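Local coordinates for protein 4-dehydrase (Streptomyces venezuelae, PDB 2PO3) that takes part in desosamine biosynthesis as a pyridoxal-phosphate enzyme, probably a transaminase, and is captured here with its TDP-sugar product bound as an external aldimine, at residues D7-G12 and K320-H325; E275-L280 and D377-C382; I300-E305 and A356-L361. All coordinates share one frame; numbering follows the deposited sequence.

Contact 1. Residues D7-G12 and K320-H325; sequences DLAFFG and KAEGVH
Ala-9 N donates to Glu-322 OE2 at 2.8 Å, a somewhat bent bond (146° at the hydrogen) that meets the oxygen nearly head-on to its C-O bond. The methyl of Ala-9 comes in beside the amide, its CB 3.0 Å from the same OE2, so the carboxylate is pressed tightly against this residue; alanine suits a place where CB is already against OE2, lies 3.6 Å from Ala-321 O and touches Ala-15. The other oxygen, OE1, accepts from Ala-16 N farther along the N-terminal loop, and a water lies 2.8 Å from Glu-322 OE1 and reaches Asp-7 O only weakly. The Glu-322 chain bends at chi2 (-52°), which places CD so that the carboxylate comes round to the Ala-9 amide. Replacing Glu-322 by an alanine would probably leave Ala-9 N and Ala-16 N without their acceptor and the loop less firmly tied to the end of helix 312-321.

One residue earlier, Ala-321 CB packs 3.7 Å from Phe-10 CA and lies at the edge of the Phe-10 ring, near its plane. The small methyl lets the short 3-10 turn of Ala-9 and Phe-10 settle close to the helix. Phe-10 in turn sets CD2 3.6 Å above the centre of the Phe-11 ring, and Phe-11 makes a cation-pi contact with Arg-392. Just past the helix, Gly-323 closes a Schellman motif with a positive phi of 84°, where a CB would collide with the preceding carbonyl oxygen.

The contact thus fastens the N-terminal loop to a helix end with a buried carboxylate held by two backbone N-H groups, with a water beside OE1, an environment likely to favour its ionised form.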
loop_
_atom_site.group_PDB
_atom_site.type_symbol
_atom_site.label_atom_id
_atom_site.label_comp_id
_atom_site.label_asym_id
_atom_site.label_seq_id
_atom_site.Cartn_x
_atom_site.Cartn_y
_atom_site.Cartn_z
ATOM N N ASP A 7 -19.371 29.618 29.776
ATOM C CA ASP A 7 -18.093 29.114 30.207
ATOM C C ASP A 7 -17.583 28.197 29.107
ATOM O O ASP A 7 -16.428 27.744 29.164
ATOM C CB ASP A 7 -18.180 28.362 31.540
ATOM C CG ASP A 7 -18.996 29.133 32.529
ATOM O OD1 ASP A 7 -19.274 30.311 32.385
ATOM O OD2 ASP A 7 -19.410 28.390 33.532
ATOM N N LEU A 8 -18.480 27.955 28.126
ATOM C CA LEU A 8 -18.174 27.120 26.974
ATOM C C LEU A 8 -17.168 27.817 26.101
ATOM O O LEU A 8 -17.432 28.923 25.629
ATOM C CB LEU A 8 -19.363 26.738 26.063
ATOM C CG LEU A 8 -20.428 25.842 26.703
ATOM C CD1 LEU A 8 -21.503 25.504 25.691
ATOM C CD2 LEU A 8 -19.853 24.549 27.252
ATOM N N ALA A 9 -16.037 27.137 25.903
ATOM C CA ALA A 9 -14.955 27.618 25.077
ATOM C C ALA A 9 -15.531 27.915 23.711
ATOM O O ALA A 9 -15.061 28.778 22.956
ATOM C CB ALA A 9 -13.865 26.556 24.971
ATOM N N PHE A 10 -16.573 27.150 23.409
ATOM C CA PHE A 10 -17.236 27.309 22.141
ATOM C C PHE A 10 -17.831 28.716 22.048
ATOM O O PHE A 10 -17.861 29.350 20.993
ATOM C CB PHE A 10 -18.318 26.235 22.005
ATOM C CG PHE A 10 -19.029 26.358 20.700
ATOM C CD1 PHE A 10 -18.501 25.821 19.522
ATOM C CD2 PHE A 10 -20.247 27.034 20.641
ATOM C CE1 PHE A 10 -19.177 25.938 18.304
ATOM C CE2 PHE A 10 -20.926 27.170 19.428
ATOM C CZ PHE A 10 -20.400 26.612 18.261
ATOM N N PHE A 11 -18.304 29.190 23.201
ATOM C CA PHE A 11 -18.913 30.488 23.319
ATOM C C PHE A 11 -17.920 31.554 23.712
ATOM O O PHE A 11 -18.289 32.664 24.093
ATOM C CB PHE A 11 -20.105 30.434 24.258
ATOM C CG PHE A 11 -21.230 29.755 23.507
ATOM C CD1 PHE A 11 -21.804 28.574 23.984
ATOM C CD2 PHE A 11 -21.692 30.289 22.300
ATOM C CE1 PHE A 11 -22.843 27.942 23.292
ATOM C CE2 PHE A 11 -22.732 29.668 21.602
ATOM C CZ PHE A 11 -23.307 28.494 22.097
ATOM N N GLY A 12 -16.649 31.189 23.601
ATOM C CA GLY A 12 -15.582 32.110 23.930
ATOM C C GLY A 12 -15.089 31.958 25.349
ATOM O O GLY A 12 -14.193 32.667 25.785
ATOM N N LYS A 320 -15.495 19.665 20.266
ATOM C CA LYS A 320 -14.209 19.940 19.712
ATOM C C LYS A 320 -13.631 21.181 20.366
ATOM O O LYS A 320 -12.438 21.284 20.636
ATOM C CB LYS A 320 -14.297 20.152 18.222
ATOM C CG LYS A 320 -12.916 20.385 17.638
ATOM C CD LYS A 320 -12.803 19.893 16.203
ATOM C CE LYS A 320 -11.712 18.849 15.988
ATOM N NZ LYS A 320 -12.140 17.434 16.140
ATOM N N ALA A 321 -14.481 22.155 20.633
ATOM C CA ALA A 321 -13.943 23.346 21.262
ATOM C C ALA A 321 -13.389 23.084 22.657
ATOM O O ALA A 321 -12.487 23.755 23.166
ATOM C CB ALA A 321 -14.896 24.528 21.258
ATOM N N GLU A 322 -13.933 22.080 23.285
ATOM C CA GLU A 322 -13.489 21.739 24.620
ATOM C C GLU A 322 -12.279 20.825 24.625
ATOM O O GLU A 322 -11.854 20.383 25.688
ATOM C CB GLU A 322 -14.621 21.088 25.432
ATOM C CG GLU A 322 -15.696 22.095 25.868
ATOM C CD GLU A 322 -15.105 23.301 26.565
ATOM O OE1 GLU A 322 -14.242 23.247 27.429
ATOM O OE2 GLU A 322 -15.600 24.426 26.121
ATOM N N GLY A 323 -11.739 20.547 23.448
ATOM C CA GLY A 323 -10.573 19.664 23.353
ATOM C C GLY A 323 -10.968 18.180 23.347
ATOM O O GLY A 323 -10.210 17.296 23.755
ATOM N N VAL A 324 -12.177 17.909 22.894
ATOM C CA VAL A 324 -12.696 16.556 22.843
ATOM C C VAL A 324 -13.072 16.288 21.428
ATOM O O VAL A 324 -14.081 16.780 20.945
ATOM C CB VAL A 324 -13.948 16.410 23.674
ATOM C CG1 VAL A 324 -14.418 14.960 23.545
ATOM C CG2 VAL A 324 -13.663 16.751 25.140
ATOM N N HIS A 325 -12.215 15.537 20.776
ATOM C CA HIS A 325 -12.402 15.232 19.379
ATOM C C HIS A 325 -13.122 13.965 19.066
ATOM O O HIS A 325 -12.543 12.902 19.262
ATOM C CB HIS A 325 -11.059 15.246 18.671
ATOM C CG HIS A 325 -10.363 16.511 19.028
ATOM N ND1 HIS A 325 -9.574 16.598 20.173
ATOM C CD2 HIS A 325 -10.354 17.712 18.404
ATOM C CE1 HIS A 325 -9.099 17.836 20.220
ATOM N NE2 HIS A 325 -9.553 18.524 19.174
HETATM O O HOH W 1 -15.807 24.511 29.426
#

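Contact 2. Residues E275-L280 and D377-C382; sequences EHLADL and DLLRLC
Arg-380 leaves its helix with CG anti to the backbone N (chi1 -177°), and a bend at chi3 then places NE, beyond which the guanidinium reaches residues 275-280. In Leu-280 CG is likewise anti to the backbone N; its CD2 covers one face of the guanidinium and lies 3.5 Å from Arg-380 CA, while Leu-280 CD1 is 3.6 Å from Arg-380 NH1. NH2 serves two backbone carbonyls: it donates to His-276 O at 3.0 Å and to Ala-278 O at 2.7 Å, both bonds nearly straight (172° and 171°). Both acceptors lie in the guanidinium plane, although the donor stands well above the carbonyl plane of His-276 and is tilted less from that of Ala-278.

Helix 246-276 ends here, with Leu-277 the first residue to leave helical angles, and meets helix 369-394 in what is probably the small C-terminal domain of a fold type I enzyme. A positive side chain suits this spot, since the carbonyls at a helix end carry partial negative charge and would probably attract it. His-276 O has a second partner, a water 2.8 Å away that also donates to Asp-377 OD1.

On the more buried side, Leu-277 and Leu-379 cross obliquely, with Leu-277 CD2 3.8 Å from Leu-379 CB. Leucine suits this apolar seam, where Leu-379 also touches Val-315 and Leu-319 of helix 312-321.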
loop_
_atom_site.group_PDB
_atom_site.type_symbol
_atom_site.label_atom_id
_atom_site.label_comp_id
_atom_site.label_asym_id
_atom_site.label_seq_id
_atom_site.Cartn_x
_atom_site.Cartn_y
_atom_site.Cartn_z
ATOM N N GLU A 275 -23.576 4.187 31.679
ATOM C CA GLU A 275 -24.009 4.662 32.964
ATOM C C GLU A 275 -24.007 6.189 33.071
ATOM O O GLU A 275 -24.943 6.778 33.600
ATOM C CB GLU A 275 -23.236 3.969 34.104
ATOM C CG GLU A 275 -21.795 4.485 34.201
ATOM C CD GLU A 275 -21.251 4.435 35.601
ATOM O OE1 GLU A 275 -21.874 4.836 36.568
ATOM O OE2 GLU A 275 -20.045 3.899 35.665
ATOM N N HIS A 276 -22.971 6.852 32.579
ATOM C CA HIS A 276 -22.954 8.303 32.664
ATOM C C HIS A 276 -23.939 9.031 31.771
ATOM O O HIS A 276 -24.103 10.244 31.913
ATOM C CB HIS A 276 -21.582 8.913 32.388
ATOM C CG HIS A 276 -20.692 8.522 33.487
ATOM N ND1 HIS A 276 -21.050 8.794 34.796
ATOM C CD2 HIS A 276 -19.511 7.866 33.468
ATOM C CE1 HIS A 276 -20.087 8.310 35.554
ATOM N NE2 HIS A 276 -19.149 7.752 34.789
ATOM N N LEU A 277 -24.557 8.326 30.837
ATOM C CA LEU A 277 -25.496 8.987 29.915
ATOM C C LEU A 277 -26.899 8.451 30.059
ATOM O O LEU A 277 -27.797 8.626 29.227
ATOM C CB LEU A 277 -24.989 8.872 28.463
ATOM C CG LEU A 277 -23.683 9.622 28.251
ATOM C CD1 LEU A 277 -23.120 9.078 26.964
ATOM C CD2 LEU A 277 -23.915 11.132 28.173
ATOM N N ALA A 278 -27.055 7.766 31.168
ATOM C CA ALA A 278 -28.324 7.190 31.486
ATOM C C ALA A 278 -29.343 8.307 31.701
ATOM O O ALA A 278 -28.999 9.411 32.187
ATOM C CB ALA A 278 -28.153 6.417 32.781
ATOM N N ASP A 279 -30.598 7.968 31.342
ATOM C CA ASP A 279 -31.748 8.850 31.481
ATOM C C ASP A 279 -31.429 10.241 30.946
ATOM O O ASP A 279 -31.341 11.216 31.684
ATOM C CB ASP A 279 -32.258 8.857 32.954
ATOM C CG ASP A 279 -32.427 7.487 33.607
ATOM O OD1 ASP A 279 -33.231 6.660 33.202
ATOM O OD2 ASP A 279 -31.646 7.264 34.662
ATOM N N LEU A 280 -31.234 10.298 29.633
ATOM C CA LEU A 280 -30.900 11.496 28.898
ATOM C C LEU A 280 -31.673 11.365 27.610
ATOM O O LEU A 280 -31.238 10.723 26.651
ATOM C CB LEU A 280 -29.377 11.579 28.615
ATOM C CG LEU A 280 -28.887 12.964 28.186
ATOM C CD1 LEU A 280 -29.433 13.997 29.149
ATOM C CD2 LEU A 280 -27.355 13.071 28.124
ATOM N N ASP A 377 -20.608 14.473 30.715
ATOM C CA ASP A 377 -21.070 15.714 31.316
ATOM C C ASP A 377 -21.318 16.788 30.293
ATOM O O ASP A 377 -22.308 17.523 30.357
ATOM C CB ASP A 377 -20.069 16.238 32.339
ATOM C CG ASP A 377 -20.219 15.551 33.659
ATOM O OD1 ASP A 377 -21.086 14.708 33.892
ATOM O OD2 ASP A 377 -19.299 15.966 34.507
ATOM N N LEU A 378 -20.381 16.856 29.357
ATOM C CA LEU A 378 -20.441 17.782 28.251
ATOM C C LEU A 378 -21.617 17.369 27.344
ATOM O O LEU A 378 -22.404 18.182 26.864
ATOM C CB LEU A 378 -19.113 17.712 27.484
ATOM C CG LEU A 378 -18.299 19.005 27.468
ATOM C CD1 LEU A 378 -17.110 18.899 26.495
ATOM C CD2 LEU A 378 -19.198 20.162 27.048
ATOM N N LEU A 379 -21.780 16.077 27.114
ATOM C CA LEU A 379 -22.892 15.646 26.281
ATOM C C LEU A 379 -24.229 15.938 26.951
ATOM O O LEU A 379 -25.211 16.360 26.326
ATOM C CB LEU A 379 -22.846 14.142 26.064
ATOM C CG LEU A 379 -21.951 13.743 24.900
ATOM C CD1 LEU A 379 -22.070 12.241 24.678
ATOM C CD2 LEU A 379 -22.430 14.453 23.646
ATOM N N ARG A 380 -24.263 15.681 28.252
ATOM C CA ARG A 380 -25.450 15.889 29.049
ATOM C C ARG A 380 -25.839 17.354 28.988
ATOM O O ARG A 380 -26.997 17.686 28.851
ATOM C CB ARG A 380 -25.181 15.424 30.464
ATOM C CG ARG A 380 -26.382 15.521 31.389
ATOM C CD ARG A 380 -26.102 14.732 32.641
ATOM N NE ARG A 380 -26.056 13.282 32.411
ATOM C CZ ARG A 380 -27.133 12.477 32.345
ATOM N NH1 ARG A 380 -28.379 12.939 32.465
ATOM N NH2 ARG A 380 -26.979 11.163 32.141
ATOM N N LEU A 381 -24.864 18.245 29.065
ATOM C CA LEU A 381 -25.151 19.669 28.984
ATOM C C LEU A 381 -25.844 19.996 27.651
ATOM O O LEU A 381 -26.933 20.599 27.571
ATOM C CB LEU A 381 -23.834 20.466 29.139
ATOM C CG LEU A 381 -23.919 21.968 28.892
ATOM C CD1 LEU A 381 -24.821 22.561 29.959
ATOM C CD2 LEU A 381 -22.549 22.642 29.010
ATOM N N CYS A 382 -25.195 19.560 26.573
ATOM C CA CYS A 382 -25.683 19.765 25.213
ATOM C C CYS A 382 -27.095 19.263 24.985
ATOM O O CYS A 382 -27.923 19.879 24.324
ATOM C CB CYS A 382 -24.770 19.036 24.182
ATOM S SG CYS A 382 -23.111 19.750 24.000
HETATM O O HOH W 2 -22.706 12.124 33.443
#

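Contact 3. Residues I300-E305 and A356-L361; sequences IVEIDE and ARVLSL
Val-301 and Leu-359 form the hydrogen-bonded pair of two antiparallel strands, each backbone N meeting the partner's O at 3.0 Å, with Ile-300/Ser-360 and Glu-302/Val-358 as the flanking non-hydrogen-bonded pairs. Ile-303 N adds a bond to Arg-357 O. Beyond the strand pairing, Arg-357 sends NE to Glu-302 OE2 at 2.7 Å, in the guanidinium plane, and NH2 makes a weak bond to the same oxygen. Glu-302 runs extended beyond CG, and its carboxylate plane stands 82° from the guanidinium. A longer salt bridge joins Arg-357 NH1 to Asp-304 OD1 at 3.6 Å; Asp-304 OD2 meanwhile caps Ala-306 N at the start of the next helix. Arginine, with several N-H groups, suits a place between two acids.

On the face opposite Glu-302, Val-301 CG2 lies beside Leu-359 CB. Val-301 CG1 also meets Leu-361 CD1 at 3.7 Å, the two side chains crossing at about a right angle. Leu-359 also rests on helix 312-321. Strand 283-285 completes the three-stranded antiparallel sheet, and such a sheet backed by helices is typical of the small C-terminal domain of fold type I aminotransferases.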
loop_
_atom_site.group_PDB
_atom_site.type_symbol
_atom_site.label_atom_id
_atom_site.label_comp_id
_atom_site.label_asym_id
_atom_site.label_seq_id
_atom_site.Cartn_x
_atom_site.Cartn_y
_atom_site.Cartn_z
ATOM N N ILE A 300 -20.455 4.598 20.163
ATOM C CA ILE A 300 -21.340 5.437 19.374
ATOM C C ILE A 300 -22.632 5.815 20.075
ATOM O O ILE A 300 -23.237 4.997 20.765
ATOM C CB ILE A 300 -21.681 4.752 18.034
ATOM C CG1 ILE A 300 -20.820 5.313 16.902
ATOM C CG2 ILE A 300 -23.106 5.118 17.633
ATOM C CD1 ILE A 300 -19.691 4.433 16.442
ATOM N N VAL A 301 -23.049 7.063 19.897
ATOM C CA VAL A 301 -24.304 7.552 20.462
ATOM C C VAL A 301 -25.097 8.154 19.319
ATOM O O VAL A 301 -24.529 8.612 18.326
ATOM C CB VAL A 301 -24.210 8.638 21.531
ATOM C CG1 VAL A 301 -23.318 8.171 22.656
ATOM C CG2 VAL A 301 -23.583 9.881 20.920
ATOM N N GLU A 302 -26.413 8.152 19.472
ATOM C CA GLU A 302 -27.230 8.747 18.477
ATOM C C GLU A 302 -27.818 9.929 19.185
ATOM O O GLU A 302 -28.292 9.797 20.308
ATOM C CB GLU A 302 -28.378 7.842 18.091
ATOM C CG GLU A 302 -27.836 6.697 17.252
ATOM C CD GLU A 302 -28.935 5.756 16.866
ATOM O OE1 GLU A 302 -28.952 4.568 17.150
ATOM O OE2 GLU A 302 -29.869 6.367 16.205
ATOM N N ILE A 303 -27.761 11.059 18.503
ATOM C CA ILE A 303 -28.296 12.326 18.953
ATOM C C ILE A 303 -29.630 12.594 18.196
ATOM O O ILE A 303 -29.612 12.758 16.967
ATOM C CB ILE A 303 -27.329 13.467 18.625
ATOM C CG1 ILE A 303 -26.021 13.276 19.382
ATOM C CG2 ILE A 303 -27.975 14.814 19.014
ATOM C CD1 ILE A 303 -26.336 12.811 20.783
ATOM N N ASP A 304 -30.771 12.636 18.892
ATOM C CA ASP A 304 -32.077 12.911 18.267
ATOM C C ASP A 304 -32.353 14.416 18.293
ATOM O O ASP A 304 -32.755 14.953 19.319
ATOM C CB ASP A 304 -33.234 12.234 19.020
ATOM C CG ASP A 304 -34.515 12.138 18.223
ATOM O OD1 ASP A 304 -35.204 11.143 18.263
ATOM O OD2 ASP A 304 -34.778 13.180 17.452
ATOM N N GLU A 305 -32.130 15.127 17.189
ATOM C CA GLU A 305 -32.355 16.560 17.190
ATOM C C GLU A 305 -33.739 17.042 17.648
ATOM O O GLU A 305 -33.871 18.117 18.206
ATOM C CB GLU A 305 -31.896 17.227 15.900
ATOM C CG GLU A 305 -32.321 18.701 15.787
ATOM C CD GLU A 305 -31.937 19.229 14.430
ATOM O OE1 GLU A 305 -32.304 18.744 13.364
ATOM O OE2 GLU A 305 -31.079 20.205 14.518
ATOM N N ALA A 356 -27.260 10.852 10.089
ATOM C CA ALA A 356 -27.371 12.174 10.702
ATOM C C ALA A 356 -27.355 12.187 12.206
ATOM O O ALA A 356 -27.212 13.266 12.788
ATOM C CB ALA A 356 -28.653 12.886 10.311
ATOM N N ARG A 357 -27.539 11.022 12.839
ATOM C CA ARG A 357 -27.565 10.982 14.316
ATOM C C ARG A 357 -26.294 10.548 15.057
ATOM O O ARG A 357 -26.081 10.916 16.218
ATOM C CB ARG A 357 -28.704 10.071 14.762
ATOM C CG ARG A 357 -29.949 10.347 13.935
ATOM C CD ARG A 357 -30.917 9.187 13.894
ATOM N NE ARG A 357 -31.065 8.526 15.184
ATOM C CZ ARG A 357 -31.932 8.909 16.133
ATOM N NH1 ARG A 357 -32.752 9.937 15.962
ATOM N NH2 ARG A 357 -32.016 8.241 17.290
ATOM N N VAL A 358 -25.467 9.743 14.379
ATOM C CA VAL A 358 -24.237 9.160 14.915
ATOM C C VAL A 358 -23.061 10.039 15.291
ATOM O O VAL A 358 -22.658 10.950 14.554
ATOM C CB VAL A 358 -23.826 7.897 14.149
ATOM C CG1 VAL A 358 -25.023 6.940 14.100
ATOM C CG2 VAL A 358 -23.332 8.195 12.724
ATOM N N LEU A 359 -22.495 9.721 16.462
ATOM C CA LEU A 359 -21.335 10.443 16.962
ATOM C C LEU A 359 -20.424 9.457 17.661
ATOM O O LEU A 359 -20.867 8.722 18.562
ATOM C CB LEU A 359 -21.701 11.587 17.937
ATOM C CG LEU A 359 -20.443 12.382 18.238
ATOM C CD1 LEU A 359 -19.938 13.070 16.991
ATOM C CD2 LEU A 359 -20.723 13.451 19.258
ATOM N N SER A 360 -19.158 9.425 17.249
ATOM C CA SER A 360 -18.199 8.499 17.866
ATOM C C SER A 360 -17.409 9.193 18.983
ATOM O O SER A 360 -16.827 10.248 18.784
ATOM C CB SER A 360 -17.259 7.916 16.799
ATOM O OG SER A 360 -16.952 6.567 17.099
ATOM N N LEU A 361 -17.358 8.628 20.175
ATOM C CA LEU A 361 -16.624 9.240 21.294
ATOM C C LEU A 361 -15.273 8.574 21.609
ATOM O O LEU A 361 -15.095 7.385 21.376
ATOM C CB LEU A 361 -17.544 9.093 22.524
ATOM C CG LEU A 361 -18.963 9.607 22.251
ATOM C CD1 LEU A 361 -19.853 9.331 23.444
ATOM C CD2 LEU A 361 -18.919 11.115 22.028
HETATM O O HOH W 3 -28.812 15.104 14.585
#

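How the contacts relate
Contact 2 lies against both of the others. Its centre is about 17 Å from that of contact 1, to which it is joined by Leu-378 CD1 on Glu-322 CB (3.5 Å) and by Leu-381 CD2 on Leu-8 CD2. Its centre is about 13 Å from that of contact 3, where Leu-379 CD1 packs 3.9 Å from Leu-361 CD1. Contacts 1 and 3 do not touch, but helix 312-321 borders all three. Contact 3 is the one near the active site: the Ser-360 side chain is about 8 Å from the bound aldimine and about 10 Å from that of Lys-200, the predicted cofactor lysine, while contacts 1 and 2 lie away from it.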